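4-aminobutyrate transaminase (Acinetobacter baumannii, PDB 6WOP) probably catalyses the pyridoxal-phosphate-dependent transfer of the amino group of 4-aminobutyrate to 2-oxoglutarate, as a class-III aminotransferase. Local coordinates at residues V67-Q70 with L71-T75. Residues are numbered along the deposited sequence; the frame is centred on the assembly and turned at random.
Sequences VTEQ and LTKFT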
loop_
_atom_site.group_PDB
_atom_site.type_symbol
_atom_site.label_atom_id
_atom_site.label_comp_id
_atom_site.label_asym_id
_atom_site.label_seq_id
_atom_site.Cartn_x
_atom_site.Cartn_y
_atom_site.Cartn_z
ATOM N N VAL A 67 13.577 33.938 -24.196
ATOM C CA VAL A 67 12.184 33.922 -23.734
ATOM C C VAL A 67 11.413 35.068 -24.365
ATOM O O VAL A 67 10.252 34.910 -24.757
ATOM C CB VAL A 67 12.114 34.014 -22.192
ATOM C CG1 VAL A 67 10.640 34.294 -21.709
ATOM C CG2 VAL A 67 12.623 32.654 -21.612
ATOM N N THR A 68 12.045 36.237 -24.477
ATOM C CA THR A 68 11.384 37.370 -25.124
ATOM C C THR A 68 11.018 36.996 -26.543
ATOM O O THR A 68 9.920 37.326 -27.018
ATOM C CB THR A 68 12.319 38.592 -25.090
ATOM O OG1 THR A 68 12.430 39.030 -23.725
ATOM C CG2 THR A 68 11.824 39.757 -25.978
ATOM N N GLU A 69 11.924 36.277 -27.244
ATOM C CA GLU A 69 11.604 35.907 -28.623
ATOM C C GLU A 69 10.481 34.874 -28.654
ATOM O O GLU A 69 9.570 34.962 -29.474
ATOM C CB GLU A 69 12.840 35.366 -29.326
ATOM C CG GLU A 69 12.611 34.706 -30.667
ATOM C CD GLU A 69 12.267 35.684 -31.794
ATOM O OE1 GLU A 69 12.246 36.932 -31.588
ATOM O OE2 GLU A 69 12.012 35.173 -32.908
ATOM N N GLN A 70 10.535 33.881 -27.780
ATOM C CA GLN A 70 9.438 32.899 -27.765
ATOM C C GLN A 70 8.091 33.545 -27.410
ATOM O O GLN A 70 7.039 33.066 -27.868
ATOM C CB GLN A 70 9.747 31.763 -26.775
ATOM C CG GLN A 70 8.631 30.683 -26.824
ATOM C CD GLN A 70 8.658 29.883 -28.145
ATOM O OE1 GLN A 70 9.733 29.656 -28.696
ATOM N NE2 GLN A 70 7.504 29.471 -28.640
ATOM N N LEU A 71 8.078 34.627 -26.619
ATOM C CA LEU A 71 6.812 35.264 -26.316
ATOM C C LEU A 71 6.165 35.859 -27.560
ATOM O O LEU A 71 4.968 36.143 -27.520
ATOM C CB LEU A 71 6.982 36.395 -25.298
ATOM C CG LEU A 71 7.333 35.992 -23.859
ATOM C CD1 LEU A 71 7.658 37.297 -23.030
ATOM C CD2 LEU A 71 6.122 35.261 -23.284
ATOM N N THR A 72 6.937 36.116 -28.625
ATOM C CA THR A 72 6.344 36.595 -29.863
ATOM C C THR A 72 5.797 35.443 -30.698
ATOM O O THR A 72 5.193 35.678 -31.741
ATOM C CB THR A 72 7.350 37.360 -30.752
ATOM O OG1 THR A 72 8.246 36.428 -31.341
ATOM C CG2 THR A 72 8.157 38.321 -29.956
ATOM N N LYS A 73 5.999 34.213 -30.279
ATOM C CA LYS A 73 5.575 33.072 -31.076
ATOM C C LYS A 73 4.401 32.342 -30.425
ATOM O O LYS A 73 3.287 32.370 -30.966
ATOM C CB LYS A 73 6.756 32.135 -31.287
ATOM C CG LYS A 73 7.909 32.802 -32.115
ATOM C CD LYS A 73 9.120 31.867 -32.179
ATOM C CE LYS A 73 10.298 32.442 -32.977
ATOM N NZ LYS A 73 11.492 31.507 -32.859
ATOM N N PHE A 74 4.625 31.697 -29.285
ATOM C CA PHE A 74 3.565 31.018 -28.537
ATOM C C PHE A 74 4.133 30.630 -27.182
ATOM O O PHE A 74 5.342 30.431 -27.046
ATOM C CB PHE A 74 3.003 29.786 -29.274
ATOM C CG PHE A 74 4.028 28.744 -29.635
ATOM C CD1 PHE A 74 4.772 28.872 -30.789
ATOM C CD2 PHE A 74 4.272 27.661 -28.794
ATOM C CE1 PHE A 74 5.721 27.959 -31.119
ATOM C CE2 PHE A 74 5.226 26.699 -29.146
ATOM C CZ PHE A 74 5.952 26.869 -30.283
ATOM N N THR A 75 3.258 30.552 -26.175
ATOM C CA THR A 75 3.693 30.168 -24.854
ATOM C C THR A 75 3.205 28.797 -24.440
ATOM O O THR A 75 3.772 28.235 -23.499
ATOM C CB THR A 75 3.214 31.155 -23.780
ATOM O OG1 THR A 75 1.833 30.898 -23.484
ATOM C CG2 THR A 75 3.324 32.616 -24.252
HETATM O O HOH W 1 9.661 37.353 -33.361
HETATM O O HOH W 2 11.624 31.189 -30.099
#
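Gln-70, in the last turn of helix 61-71, reaches forward to Phe-74 at the C-terminal end of the helix, where the chain leaves for the loop that leads to helix 85-97. The Gln-70 chain turns about its CB-CG bond (chi2 70°), which brings its amide back to the departing backbone. There NE2 donates to Phe-74 O at 2.9 Å, with the acceptor lying in the amide plane. The same nitrogen sits 3.3 Å above the Phe-74 ring, over its centre, and the amide plane stands nearly upright on the ring, at 82°. Main chain and aromatic face of one residue thus hold the amide from two directions and fix which way it is flipped; a water bound by OE1 also bonds to Lys-73 NZ.

In the main chain of the same turn, Gln-70 O accepts from both Lys-73 N and Phe-74 N, the latter arriving nearly along the C=O axis at 3.1 Å. Glu-69 O likewise has two donors, both from Thr-72: the backbone N comes from above the carbonyl plane, while OG1 approaches in that plane at 2.7 Å. The hydroxyl can fold back in this way because OG1 lies between its own backbone N and carbonyl carbon (chi1 74°). On the outer side the extended Lys-73 chain passes obliquely by the Glu-69 carboxylate, giving a long salt bridge from NZ to OE2 at 3.7 Å.

Leu-71 faces the other way, packing on Ile-304 of helix 303-318 and on Leu-71 of the second subunit, and the NE of Arg-59 in that subunit donates a hydrogen bond to Leu-71 O of this chain, so this helix end forms part of a subunit interface. Beside the Glu-69 carboxylate, one water donates to Thr-72 OG1 at 2.6 Å and, weakly, to Glu-69 OE1.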